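Local coordinates for uncharacterized protein (Enterococcus faecalis, PDB 3NAT) that is of unknown function but belongs to the DUF3013 family and folds as an alpha-beta half sandwich, two copies of which make up the assembly, at residues L43-N48 and E64-E69; L73-Q78 and T90-G95; L99-L104 and Q157-P162; V113-G118 and F134-E139. All blocks are in the same frame, centred on the assembly; numbering follows the deposited sequence.

Contact 1 (L43-N48 and E64-E69); sequences LYAENN and EFIEFE
L43 pairs with F68 through two backbone hydrogen bonds, L43 N to F68 O at 2.8 Å and F68 N to L43 O at 2.7 Å, both in the plane of the accepting carbonyl. Two residues on, A45 N gives a bond of 3.0 Å to I66 O; the return bond from I66 N to A45 O is bent and weak. Past the strand end N47 N still reaches E64 O at 2.8 Å. This is an antiparallel ladder, its short axes at 160°. Y44, E46, F65 and E67 share one face. There the F65 ring lies back over its neighbour strand, one face over A45 O and E46 N, while its edge atom CE2 meets Y44 CB at 3.5 Å. The Y44 ring runs alongside the E67 side chain, and the planes of ring and carboxylate stand 71° apart. On the other face I66 holds CG1 in the crowded position between backbone N and carbonyl carbon (chi1 69°), and CG1 touches A45 CB at 3.8 Å. That apolar face is covered by helix 101-125, with L122 and L123 on A45 and L122 on I66, and F68 meets F134 edge-to-face; strands 36-46 and 65-75 are the middle strands of the four-stranded sheet.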
loop_
_atom_site.group_PDB
_atom_site.type_symbol
_atom_site.label_atom_id
_atom_site.label_comp_id
_atom_site.label_asym_id
_atom_site.label_seq_id
_atom_site.Cartn_x
_atom_site.Cartn_y
_atom_site.Cartn_z
ATOM N N LEU A 43 19.463 -2.276 14.623
ATOM C CA LEU A 43 20.396 -3.247 15.182
ATOM C C LEU A 43 21.820 -2.691 15.190
ATOM O O LEU A 43 22.221 -1.967 14.282
ATOM C CB LEU A 43 20.357 -4.557 14.393
ATOM C CG LEU A 43 19.007 -5.275 14.353
ATOM C CD1 LEU A 43 19.108 -6.619 13.640
ATOM C CD2 LEU A 43 18.467 -5.460 15.760
ATOM N N TYR A 44 22.578 -3.029 16.225
ATOM C CA TYR A 44 23.985 -2.660 16.286
ATOM C C TYR A 44 24.858 -3.903 16.399
ATOM O O TYR A 44 24.415 -4.944 16.879
ATOM C CB TYR A 44 24.247 -1.721 17.462
ATOM C CG TYR A 44 23.435 -0.446 17.419
ATOM C CD1 TYR A 44 23.814 0.619 16.614
ATOM C CD2 TYR A 44 22.293 -0.305 18.189
ATOM C CE1 TYR A 44 23.070 1.792 16.577
ATOM C CE2 TYR A 44 21.547 0.860 18.162
ATOM C CZ TYR A 44 21.937 1.905 17.354
ATOM O OH TYR A 44 21.188 3.062 17.327
ATOM N N ALA A 45 26.095 -3.790 15.938
ATOM C CA ALA A 45 27.059 -4.878 16.043
ATOM C C ALA A 45 28.474 -4.328 15.950
ATOM O O ALA A 45 28.717 -3.310 15.301
ATOM C CB ALA A 45 26.815 -5.924 14.969
ATOM N N GLU A 46 29.406 -5.005 16.610
ATOM C CA GLU A 46 30.785 -4.549 16.661
ATOM C C GLU A 46 31.569 -5.065 15.456
ATOM O O GLU A 46 31.596 -6.266 15.193
ATOM C CB GLU A 46 31.435 -5.008 17.966
ATOM C CG GLU A 46 32.801 -4.408 18.228
ATOM C CD GLU A 46 33.450 -4.986 19.466
ATOM O OE1 GLU A 46 34.697 -4.923 19.571
ATOM O OE2 GLU A 46 32.711 -5.510 20.330
ATOM N N ASN A 47 32.199 -4.147 14.725
ATOM C CA ASN A 47 32.984 -4.497 13.542
ATOM C C ASN A 47 34.442 -4.800 13.887
ATOM O O ASN A 47 35.197 -3.903 14.268
ATOM C CB ASN A 47 32.915 -3.369 12.515
ATOM C CG ASN A 47 33.390 -3.799 11.152
ATOM O OD1 ASN A 47 33.582 -4.989 10.899
ATOM N ND2 ASN A 47 33.578 -2.832 10.257
ATOM N N ASN A 48 34.839 -6.060 13.745
ATOM C CA ASN A 48 36.172 -6.485 14.166
ATOM C C ASN A 48 37.188 -6.606 13.035
ATOM O O ASN A 48 38.152 -5.844 12.985
ATOM C CB ASN A 48 36.094 -7.793 14.953
ATOM C CG ASN A 48 35.484 -7.607 16.323
ATOM O OD1 ASN A 48 35.513 -6.509 16.884
ATOM N ND2 ASN A 48 34.932 -8.681 16.876
ATOM N N GLU A 64 33.732 0.242 12.994
ATOM C CA GLU A 64 34.054 -0.153 14.363
ATOM C C GLU A 64 32.829 -0.664 15.121
ATOM O O GLU A 64 32.911 -1.649 15.851
ATOM C CB GLU A 64 34.719 1.002 15.121
ATOM C CG GLU A 64 34.360 2.386 14.593
ATOM C CD GLU A 64 32.904 2.747 14.820
ATOM O OE1 GLU A 64 32.351 2.363 15.874
ATOM O OE2 GLU A 64 32.315 3.423 13.950
ATOM N N PHE A 65 31.697 0.008 14.944
ATOM C CA PHE A 65 30.439 -0.425 15.545
ATOM C C PHE A 65 29.288 -0.112 14.598
ATOM O O PHE A 65 28.733 0.987 14.622
ATOM C CB PHE A 65 30.215 0.263 16.891
ATOM C CG PHE A 65 29.495 -0.591 17.893
ATOM C CD1 PHE A 65 30.205 -1.325 18.833
ATOM C CD2 PHE A 65 28.111 -0.667 17.894
ATOM C CE1 PHE A 65 29.549 -2.116 19.758
ATOM C CE2 PHE A 65 27.449 -1.457 18.818
ATOM C CZ PHE A 65 28.168 -2.182 19.751
ATOM N N ILE A 66 28.938 -1.086 13.764
ATOM C CA ILE A 66 27.967 -0.870 12.699
ATOM C C ILE A 66 26.539 -0.740 13.213
ATOM O O ILE A 66 26.188 -1.256 14.271
ATOM C CB ILE A 66 28.007 -1.995 11.653
ATOM C CG1 ILE A 66 27.489 -3.291 12.253
ATOM C CG2 ILE A 66 29.416 -2.206 11.126
ATOM C CD1 ILE A 66 27.649 -4.463 11.323
ATOM N N GLU A 67 25.723 -0.034 12.446
ATOM C CA GLU A 67 24.331 0.179 12.789
ATOM C C GLU A 67 23.470 -0.142 11.580
ATOM O O GLU A 67 23.783 0.247 10.457
ATOM C CB GLU A 67 24.107 1.628 13.212
ATOM C CG GLU A 67 22.726 2.160 12.859
ATOM C CD GLU A 67 22.374 3.410 13.643
ATOM O OE1 GLU A 67 23.300 4.016 14.224
ATOM O OE2 GLU A 67 21.177 3.778 13.687
ATOM N N PHE A 68 22.390 -0.872 11.802
ATOM C CA PHE A 68 21.476 -1.171 10.719
ATOM C C PHE A 68 20.086 -0.696 11.091
ATOM O O PHE A 68 19.559 -1.062 12.133
ATOM C CB PHE A 68 21.462 -2.662 10.424
ATOM C CG PHE A 68 20.537 -3.039 9.313
ATOM C CD1 PHE A 68 21.022 -3.261 8.045
ATOM C CD2 PHE A 68 19.177 -3.151 9.536
ATOM C CE1 PHE A 68 20.181 -3.602 7.019
ATOM C CE2 PHE A 68 18.328 -3.492 8.516
ATOM C CZ PHE A 68 18.831 -3.723 7.252
ATOM N N GLU A 69 19.492 0.126 10.239
ATOM C CA GLU A 69 18.175 0.654 10.532
ATOM C C GLU A 69 17.170 0.243 9.469
ATOM O O GLU A 69 17.512 0.115 8.299
ATOM C CB GLU A 69 18.220 2.168 10.657
ATOM C CG GLU A 69 16.867 2.786 10.920
ATOM C CD GLU A 69 16.937 4.281 11.120
ATOM O OE1 GLU A 69 16.811 5.015 10.114
ATOM O OE2 GLU A 69 17.121 4.719 12.279
#

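Contact 2 (L73-Q78 and T90-G95); sequences LFYNPQ and TIPYEG
F74 and I91 lie side by side on one face of a parallel strand pair, where strand 90-92 forms one edge, within this chain, of the mixed sheet. The F74 ring brings CD1 to I91 CB at 3.8 Å, and the adjoining CE1 meets CG2 and CD1 of the same isoleucine. On the reverse face Y75, with CG in the crowded position between backbone N and carbonyl carbon (chi1 70°), runs alongside P92, its CZ touching P92 CB at 3.6 Å. A zinc ion lies about 4 Å from the Y75 side chain, and T90 O bonds a citrate, probably from the crystallisation liquor. P77 crosses P92 at about a right angle; Y75 of the second subunit packs on P77 and Q78 of that subunit on P92. I91 N to L73 O, Y75 N to I91 O and Y93 N to Y75 O hold the ladder. Y93 sets its ring against N76, whose CA stands over one face. A water accepts from N76 ND2 at 2.8 Å and donates to Y93 OH at 2.7 Å, the hydroxyl being bonded also to H35 O.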
loop_
_atom_site.group_PDB
_atom_site.type_symbol
_atom_site.label_atom_id
_atom_site.label_comp_id
_atom_site.label_asym_id
_atom_site.label_seq_id
_atom_site.Cartn_x
_atom_site.Cartn_y
_atom_site.Cartn_z
ATOM N N LEU A 73 5.765 -0.097 8.063
ATOM C CA LEU A 73 4.763 0.964 7.934
ATOM C C LEU A 73 3.299 0.530 7.999
ATOM O O LEU A 73 2.898 -0.458 7.394
ATOM C CB LEU A 73 4.992 1.735 6.639
ATOM C CG LEU A 73 4.226 3.046 6.501
ATOM C CD1 LEU A 73 4.830 4.094 7.423
ATOM C CD2 LEU A 73 4.274 3.512 5.061
ATOM N N PHE A 74 2.499 1.299 8.727
ATOM C CA PHE A 74 1.059 1.113 8.738
ATOM C C PHE A 74 0.428 2.252 7.964
ATOM O O PHE A 74 0.729 3.417 8.227
ATOM C CB PHE A 74 0.551 1.147 10.163
ATOM C CG PHE A 74 0.934 -0.049 10.966
ATOM C CD1 PHE A 74 0.173 -1.204 10.913
ATOM C CD2 PHE A 74 2.040 -0.022 11.788
ATOM C CE1 PHE A 74 0.513 -2.316 11.660
ATOM C CE2 PHE A 74 2.387 -1.129 12.539
ATOM C CZ PHE A 74 1.623 -2.280 12.474
ATOM N N TYR A 75 -0.447 1.931 7.017
ATOM C CA TYR A 75 -0.988 2.969 6.153
ATOM C C TYR A 75 -2.447 2.759 5.828
ATOM O O TYR A 75 -2.939 1.629 5.815
ATOM C CB TYR A 75 -0.204 3.034 4.850
ATOM C CG TYR A 75 -0.428 1.836 3.954
ATOM C CD1 TYR A 75 -1.196 1.933 2.799
ATOM C CD2 TYR A 75 0.108 0.604 4.273
ATOM C CE1 TYR A 75 -1.406 0.833 1.976
ATOM C CE2 TYR A 75 -0.104 -0.499 3.464
ATOM C CZ TYR A 75 -0.848 -0.379 2.309
ATOM O OH TYR A 75 -1.046 -1.487 1.510
ATOM N N ASN A 76 -3.129 3.870 5.566
ATOM C CA ASN A 76 -4.494 3.845 5.065
ATOM C C ASN A 76 -4.454 3.842 3.551
ATOM O O ASN A 76 -3.980 4.796 2.952
ATOM C CB ASN A 76 -5.262 5.068 5.549
ATOM C CG ASN A 76 -6.732 5.010 5.185
ATOM O OD1 ASN A 76 -7.137 4.263 4.297
ATOM N ND2 ASN A 76 -7.541 5.799 5.877
ATOM N N PRO A 77 -4.933 2.756 2.926
ATOM C CA PRO A 77 -4.903 2.631 1.466
ATOM C C PRO A 77 -5.816 3.638 0.780
ATOM O O PRO A 77 -5.636 3.919 -0.404
ATOM C CB PRO A 77 -5.407 1.206 1.228
ATOM C CG PRO A 77 -5.112 0.487 2.494
ATOM C CD PRO A 77 -5.355 1.503 3.571
ATOM N N GLN A 78 -6.775 4.176 1.523
ATOM C CA GLN A 78 -7.648 5.223 1.010
ATOM C C GLN A 78 -7.007 6.599 1.156
ATOM O O GLN A 78 -7.426 7.550 0.507
ATOM C CB GLN A 78 -8.985 5.219 1.752
ATOM C CG GLN A 78 -9.708 3.895 1.735
ATOM C CD GLN A 78 -10.077 3.464 0.339
ATOM O OE1 GLN A 78 -10.249 4.295 -0.554
ATOM N NE2 GLN A 78 -10.203 2.156 0.137
ATOM N N THR A 90 4.665 -3.315 4.584
ATOM C CA THR A 90 3.771 -2.186 4.461
ATOM C C THR A 90 2.384 -2.697 4.780
ATOM O O THR A 90 1.735 -3.305 3.943
ATOM C CB THR A 90 3.833 -1.602 3.044
ATOM O OG1 THR A 90 4.958 -0.726 2.948
ATOM C CG2 THR A 90 2.621 -0.805 2.740
ATOM N N ILE A 91 1.939 -2.458 6.004
ATOM C CA ILE A 91 0.706 -3.046 6.507
ATOM C C ILE A 91 -0.463 -2.082 6.460
ATOM O O ILE A 91 -0.448 -1.042 7.115
ATOM C CB ILE A 91 0.871 -3.511 7.948
ATOM C CG1 ILE A 91 2.075 -4.446 8.056
ATOM C CG2 ILE A 91 -0.405 -4.188 8.426
ATOM C CD1 ILE A 91 2.319 -4.947 9.437
ATOM N N PRO A 92 -1.491 -2.439 5.685
ATOM C CA PRO A 92 -2.669 -1.587 5.519
ATOM C C PRO A 92 -3.612 -1.750 6.693
ATOM O O PRO A 92 -3.740 -2.852 7.229
ATOM C CB PRO A 92 -3.321 -2.141 4.251
ATOM C CG PRO A 92 -2.928 -3.594 4.230
ATOM C CD PRO A 92 -1.572 -3.680 4.888
ATOM N N TYR A 93 -4.257 -0.660 7.088
ATOM C CA TYR A 93 -5.294 -0.715 8.098
ATOM C C TYR A 93 -6.536 -0.051 7.525
ATOM O O TYR A 93 -6.450 0.645 6.508
ATOM C CB TYR A 93 -4.836 -0.030 9.382
ATOM C CG TYR A 93 -4.613 1.459 9.251
ATOM C CD1 TYR A 93 -3.357 1.972 8.949
ATOM C CD2 TYR A 93 -5.663 2.355 9.441
ATOM C CE1 TYR A 93 -3.154 3.339 8.833
ATOM C CE2 TYR A 93 -5.468 3.725 9.329
ATOM C CZ TYR A 93 -4.215 4.209 9.024
ATOM O OH TYR A 93 -4.021 5.565 8.906
ATOM N N GLU A 94 -7.684 -0.264 8.170
ATOM C CA GLU A 94 -8.977 0.120 7.594
ATOM C C GLU A 94 -9.469 1.486 8.008
ATOM O O GLU A 94 -10.480 1.592 8.700
ATOM C CB GLU A 94 -10.060 -0.887 7.968
ATOM C CG GLU A 94 -9.733 -2.308 7.612
ATOM C CD GLU A 94 -10.939 -3.199 7.703
ATOM O OE1 GLU A 94 -12.067 -2.657 7.741
ATOM O OE2 GLU A 94 -10.761 -4.435 7.733
ATOM N N GLY A 95 -8.790 2.531 7.560
ATOM C CA GLY A 95 -9.173 3.863 7.968
ATOM C C GLY A 95 -9.407 3.855 9.463
ATOM O O GLY A 95 -8.577 3.344 10.214
HETATM O O HOH W 1 -6.324 6.741 8.211
#

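Contact 3 (L99-L104 and Q157-P162); sequences LRKAVL and QWIAYP
A two-stranded antiparallel sheet joins the residues leading into helix 101-125 to a strand near the C-terminus, with 52 residues between the two segments. L99 and I159 form its hydrogen-bonded pair, I159 N reaching L99 O at 2.8 Å and L99 N reaching I159 O at 3.2 Å. The next bond, K101 N to Q157 O at 2.6 Å, runs nearly along the C=O axis and ties the first residue of the helix to Q157, just before the strand; R100 is the N-cap residue. Its CG is anti to the carbonyl carbon (chi1 -80°) and lies over the W158 face, 3.6 Å from the centroid of the six-membered ring, a CH-pi contact. The guanidinium plane stands 70° from the indole. On the side where L99 and I159 point, K101 CG meets I159 CD1 at 3.5 Å. A water bridges A102 N and Q157 N. Helix 9-20 closes this side, with M9 on L99 and Y12 on I159, Y12 OH also bonding K101 NZ; helix 140-151 packs against R100 and A102.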
loop_
_atom_site.group_PDB
_atom_site.type_symbol
_atom_site.label_atom_id
_atom_site.label_comp_id
_atom_site.label_asym_id
_atom_site.label_seq_id
_atom_site.Cartn_x
_atom_site.Cartn_y
_atom_site.Cartn_z
ATOM N N LEU A 99 -7.089 -1.903 13.123
ATOM C CA LEU A 99 -6.711 -3.283 12.874
ATOM C C LEU A 99 -7.251 -4.131 13.993
ATOM O O LEU A 99 -7.357 -3.668 15.123
ATOM C CB LEU A 99 -5.187 -3.443 12.835
ATOM C CG LEU A 99 -4.382 -2.944 11.633
ATOM C CD1 LEU A 99 -2.901 -2.954 11.947
ATOM C CD2 LEU A 99 -4.656 -3.777 10.401
ATOM N N ARG A 100 -7.583 -5.375 13.687
ATOM C CA ARG A 100 -7.900 -6.324 14.732
ATOM C C ARG A 100 -6.712 -6.380 15.682
ATOM O O ARG A 100 -5.554 -6.254 15.270
ATOM C CB ARG A 100 -8.177 -7.704 14.143
ATOM C CG ARG A 100 -9.570 -7.859 13.564
ATOM C CD ARG A 100 -9.652 -9.059 12.639
ATOM N NE ARG A 100 -9.179 -10.283 13.285
ATOM C CZ ARG A 100 -8.181 -11.046 12.835
ATOM N NH1 ARG A 100 -7.533 -10.724 11.721
ATOM N NH2 ARG A 100 -7.835 -12.143 13.500
ATOM N N LYS A 101 -7.003 -6.553 16.959
ATOM C CA LYS A 101 -5.967 -6.630 17.965
ATOM C C LYS A 101 -4.994 -7.753 17.618
ATOM O O LYS A 101 -3.783 -7.596 17.752
ATOM C CB LYS A 101 -6.610 -6.885 19.321
ATOM C CG LYS A 101 -5.677 -6.787 20.505
ATOM C CD LYS A 101 -6.446 -7.058 21.778
ATOM C CE LYS A 101 -5.632 -7.890 22.740
ATOM N NZ LYS A 101 -4.486 -7.125 23.293
ATOM N N ALA A 102 -5.538 -8.877 17.156
ATOM C CA ALA A 102 -4.746 -10.074 16.865
ATOM C C ALA A 102 -3.636 -9.794 15.878
ATOM O O ALA A 102 -2.565 -10.390 15.940
ATOM C CB ALA A 102 -5.634 -11.184 16.346
ATOM N N VAL A 103 -3.910 -8.890 14.952
ATOM C CA VAL A 103 -2.929 -8.483 13.965
ATOM C C VAL A 103 -1.858 -7.612 14.595
ATOM O O VAL A 103 -0.670 -7.799 14.344
ATOM C CB VAL A 103 -3.588 -7.662 12.872
ATOM C CG1 VAL A 103 -2.538 -7.100 11.926
ATOM C CG2 VAL A 103 -4.605 -8.510 12.145
ATOM N N LEU A 104 -2.280 -6.637 15.388
ATOM C CA LEU A 104 -1.326 -5.803 16.092
ATOM C C LEU A 104 -0.429 -6.703 16.919
ATOM O O LEU A 104 0.774 -6.492 17.006
ATOM C CB LEU A 104 -2.039 -4.816 17.009
ATOM C CG LEU A 104 -2.358 -3.410 16.492
ATOM C CD1 LEU A 104 -1.280 -2.923 15.564
ATOM C CD2 LEU A 104 -3.692 -3.374 15.793
ATOM N N GLN A 157 -11.150 -8.290 18.602
ATOM C CA GLN A 157 -11.314 -6.960 19.145
ATOM C C GLN A 157 -10.542 -6.035 18.233
ATOM O O GLN A 157 -9.426 -6.347 17.824
ATOM C CB GLN A 157 -10.757 -6.884 20.564
ATOM C CG GLN A 157 -10.728 -5.466 21.126
ATOM C CD GLN A 157 -10.033 -5.375 22.475
ATOM O OE1 GLN A 157 -9.755 -4.277 22.972
ATOM N NE2 GLN A 157 -9.742 -6.530 23.073
ATOM N N TRP A 158 -11.139 -4.903 17.893
ATOM C CA TRP A 158 -10.509 -3.973 16.968
ATOM C C TRP A 158 -9.885 -2.832 17.713
ATOM O O TRP A 158 -10.366 -2.420 18.761
ATOM C CB TRP A 158 -11.527 -3.435 15.975
ATOM C CG TRP A 158 -11.967 -4.468 15.015
ATOM C CD1 TRP A 158 -12.852 -5.486 15.244
ATOM C CD2 TRP A 158 -11.534 -4.605 13.666
ATOM N NE1 TRP A 158 -12.995 -6.247 14.110
ATOM C CE2 TRP A 158 -12.195 -5.725 13.127
ATOM C CE3 TRP A 158 -10.655 -3.885 12.859
ATOM C CZ2 TRP A 158 -12.004 -6.139 11.817
ATOM C CZ3 TRP A 158 -10.466 -4.297 11.561
ATOM C CH2 TRP A 158 -11.139 -5.414 11.051
ATOM N N ILE A 159 -8.802 -2.321 17.161
ATOM C CA ILE A 159 -8.073 -1.243 17.787
ATOM C C ILE A 159 -7.948 -0.135 16.775
ATOM O O ILE A 159 -7.207 -0.246 15.804
ATOM C CB ILE A 159 -6.718 -1.721 18.272
ATOM C CG1 ILE A 159 -6.917 -2.546 19.545
ATOM C CG2 ILE A 159 -5.792 -0.545 18.520
ATOM C CD1 ILE A 159 -5.699 -3.296 19.960
ATOM N N ALA A 160 -8.705 0.927 17.012
ATOM C CA ALA A 160 -8.914 1.964 16.022
ATOM C C ALA A 160 -7.697 2.833 15.810
ATOM O O ALA A 160 -6.707 2.742 16.532
ATOM C CB ALA A 160 -10.088 2.809 16.410
ATOM N N TYR A 161 -7.792 3.686 14.802
ATOM C CA TYR A 161 -6.744 4.632 14.489
ATOM C C TYR A 161 -7.053 5.951 15.188
ATOM O O TYR A 161 -8.203 6.391 15.217
ATOM C CB TYR A 161 -6.681 4.819 12.982
ATOM C CG TYR A 161 -5.652 5.802 12.492
ATOM C CD1 TYR A 161 -5.981 7.135 12.289
ATOM C CD2 TYR A 161 -4.361 5.398 12.197
ATOM C CE1 TYR A 161 -5.049 8.039 11.825
ATOM C CE2 TYR A 161 -3.423 6.297 11.733
ATOM C CZ TYR A 161 -3.774 7.615 11.548
ATOM O OH TYR A 161 -2.842 8.512 11.085
ATOM N N PRO A 162 -6.019 6.574 15.769
ATOM C CA PRO A 162 -6.075 7.851 16.484
ATOM C C PRO A 162 -6.894 8.929 15.757
ATOM O O PRO A 162 -7.080 8.854 14.546
ATOM C CB PRO A 162 -4.600 8.257 16.547
ATOM C CG PRO A 162 -3.872 6.968 16.618
ATOM C CD PRO A 162 -4.660 6.003 15.771
HETATM O O HOH W 2 -8.603 -9.515 17.095
#

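Contact 4 (V113-G118 and F134-E139); sequences VVLDEG and FELHWE
V114 sets the close-packed end: its CG1 is anti to the backbone N (chi1 162°), so both methyls face the opposing segment. CG1 meets L136 CG at 4.1 Å, while CG2 sits 3.5 Å from H137 O and touches the six-membered ring of W138 at CE3. L136 crosses both V114 and L115 obliquely and spreads its branches over the helix, CD1 packing directly on G118 CA at 3.9 Å and CD2 against L115 CD2 at 4.2 Å. F134 meets the same glycine edge-on, CE1 lying 3.3 Å from G118 O with that oxygen in the ring plane. The segment 134-139 belongs to an irregular connection that runs back along helix 101-125 and leads into helix 140-151, where E139 occupies the N-cap position. No direct hydrogen bond joins the two segments. Towards exposed H137 the fit is looser: the imidazole stays more than 6 Å from the helix segment, and a water fills in, donating to V114 O at 2.8 Å and accepting from H137 N at 3.3 Å. W138 also meets Y110 and F143 edge-to-face, and L136 reaches F68 of the sheet.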
loop_
_atom_site.group_PDB
_atom_site.type_symbol
_atom_site.label_atom_id
_atom_site.label_comp_id
_atom_site.label_asym_id
_atom_site.label_seq_id
_atom_site.Cartn_x
_atom_site.Cartn_y
_atom_site.Cartn_z
ATOM N N VAL A 113 10.624 -12.126 16.544
ATOM C CA VAL A 113 11.275 -13.201 15.804
ATOM C C VAL A 113 12.190 -12.615 14.726
ATOM O O VAL A 113 13.360 -12.984 14.611
ATOM C CB VAL A 113 10.228 -14.098 15.122
ATOM C CG1 VAL A 113 10.839 -14.901 13.995
ATOM C CG2 VAL A 113 9.582 -15.005 16.117
ATOM N N VAL A 114 11.645 -11.696 13.940
ATOM C CA VAL A 114 12.389 -11.062 12.865
ATOM C C VAL A 114 13.678 -10.389 13.364
ATOM O O VAL A 114 14.704 -10.428 12.701
ATOM C CB VAL A 114 11.479 -10.066 12.103
ATOM C CG1 VAL A 114 12.289 -9.083 11.292
ATOM C CG2 VAL A 114 10.519 -10.817 11.216
ATOM N N LEU A 115 13.633 -9.792 14.544
ATOM C CA LEU A 115 14.798 -9.089 15.063
ATOM C C LEU A 115 15.763 -10.045 15.737
ATOM O O LEU A 115 16.963 -9.805 15.772
ATOM C CB LEU A 115 14.376 -7.984 16.034
ATOM C CG LEU A 115 13.613 -6.837 15.363
ATOM C CD1 LEU A 115 13.318 -5.686 16.303
ATOM C CD2 LEU A 115 14.409 -6.332 14.197
ATOM N N ASP A 116 15.237 -11.125 16.292
ATOM C CA ASP A 116 16.094 -12.131 16.876
ATOM C C ASP A 116 16.928 -12.672 15.736
ATOM O O ASP A 116 18.151 -12.545 15.722
ATOM C CB ASP A 116 15.270 -13.269 17.479
ATOM C CG ASP A 116 14.684 -12.927 18.835
ATOM O OD1 ASP A 116 15.039 -11.874 19.409
ATOM O OD2 ASP A 116 13.861 -13.731 19.323
ATOM N N GLU A 117 16.245 -13.274 14.769
ATOM C CA GLU A 117 16.915 -13.891 13.644
ATOM C C GLU A 117 17.793 -12.842 12.975
ATOM O O GLU A 117 18.872 -13.143 12.474
ATOM C CB GLU A 117 15.893 -14.484 12.669
ATOM C CG GLU A 117 16.478 -15.479 11.678
ATOM C CD GLU A 117 17.212 -16.639 12.343
ATOM O OE1 GLU A 117 16.935 -16.930 13.531
ATOM O OE2 GLU A 117 18.063 -17.268 11.669
ATOM N N GLY A 118 17.333 -11.596 13.008
ATOM C CA GLY A 118 18.092 -10.492 12.460
ATOM C C GLY A 118 19.446 -10.367 13.119
ATOM O O GLY A 118 20.475 -10.420 12.460
ATOM N N PHE A 134 23.567 -8.701 4.065
ATOM C CA PHE A 134 22.716 -8.771 5.245
ATOM C C PHE A 134 21.487 -7.869 5.145
ATOM O O PHE A 134 21.588 -6.678 4.843
ATOM C CB PHE A 134 23.459 -8.412 6.528
ATOM C CG PHE A 134 22.538 -8.234 7.703
ATOM C CD1 PHE A 134 22.265 -9.295 8.552
ATOM C CD2 PHE A 134 21.897 -7.025 7.919
ATOM C CE1 PHE A 134 21.397 -9.145 9.607
ATOM C CE2 PHE A 134 21.028 -6.860 8.978
ATOM C CZ PHE A 134 20.779 -7.924 9.824
ATOM N N GLU A 135 20.330 -8.452 5.429
ATOM C CA GLU A 135 19.102 -7.696 5.537
ATOM C C GLU A 135 18.154 -8.398 6.496
ATOM O O GLU A 135 18.484 -9.431 7.081
ATOM C CB GLU A 135 18.443 -7.510 4.170
ATOM C CG GLU A 135 18.138 -8.795 3.416
ATOM C CD GLU A 135 17.623 -8.532 2.002
ATOM O OE1 GLU A 135 17.676 -9.461 1.169
ATOM O OE2 GLU A 135 17.172 -7.396 1.719
ATOM N N LEU A 136 16.974 -7.813 6.658
ATOM C CA LEU A 136 15.941 -8.369 7.510
ATOM C C LEU A 136 14.925 -9.096 6.645
ATOM O O LEU A 136 14.631 -8.674 5.525
ATOM C CB LEU A 136 15.262 -7.245 8.272
ATOM C CG LEU A 136 15.577 -7.116 9.757
ATOM C CD1 LEU A 136 16.962 -7.626 10.073
ATOM C CD2 LEU A 136 15.396 -5.671 10.205
ATOM N N HIS A 137 14.388 -10.194 7.156
ATOM C CA HIS A 137 13.462 -10.991 6.370
ATOM C C HIS A 137 12.078 -11.041 6.984
ATOM O O HIS A 137 11.896 -11.529 8.097
ATOM C CB HIS A 137 14.019 -12.394 6.155
ATOM C CG HIS A 137 15.378 -12.398 5.531
ATOM N ND1 HIS A 137 15.585 -12.088 4.203
ATOM C CD2 HIS A 137 16.600 -12.647 6.058
ATOM C CE1 HIS A 137 16.876 -12.154 3.937
ATOM N NE2 HIS A 137 17.514 -12.490 5.045
ATOM N N TRP A 138 11.106 -10.523 6.247
ATOM C CA TRP A 138 9.732 -10.545 6.692
ATOM C C TRP A 138 8.941 -11.513 5.821
ATOM O O TRP A 138 8.568 -11.186 4.703
ATOM C CB TRP A 138 9.146 -9.139 6.617
ATOM C CG TRP A 138 7.766 -9.060 7.126
ATOM C CD1 TRP A 138 6.621 -9.382 6.457
ATOM C CD2 TRP A 138 7.364 -8.643 8.429
ATOM N NE1 TRP A 138 5.532 -9.184 7.262
ATOM C CE2 TRP A 138 5.964 -8.728 8.480
ATOM C CE3 TRP A 138 8.056 -8.199 9.559
ATOM C CZ2 TRP A 138 5.240 -8.388 9.620
ATOM C CZ3 TRP A 138 7.331 -7.855 10.684
ATOM C CH2 TRP A 138 5.943 -7.954 10.707
ATOM N N GLU A 139 8.716 -12.715 6.336
ATOM C CA GLU A 139 7.942 -13.739 5.644
ATOM C C GLU A 139 6.478 -13.656 6.034
ATOM O O GLU A 139 6.091 -14.077 7.117
ATOM C CB GLU A 139 8.454 -15.133 6.001
ATOM C CG GLU A 139 9.862 -15.409 5.558
ATOM C CD GLU A 139 9.952 -15.679 4.076
ATOM O OE1 GLU A 139 8.912 -16.030 3.475
ATOM O OE2 GLU A 139 11.063 -15.545 3.516
HETATM O O HOH W 3 15.192 -11.439 10.097
#

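In the fold
Along the chain contacts 1, 2 and 3 come in series, and contact 4 falls between the two halves of contact 3. Contacts 1 and 2 share strand 65-75, one towards each end, their centres about 31 Å apart on opposite sides of the chain's centre. Helix 101-125 runs from contact 3 to contact 4, centres about 24 Å apart. Each end has its own tie: contact 1 touches contact 4 through F68 on F134 and L43 on G118, while contact 2 touches contact 3 through F74 on L99 and Y93 on Y161. The sheet thus meets the long helix at one end and the short strand leading into it at the other, consistent with a half sandwich; contact 2 alone of the four reaches the second subunit.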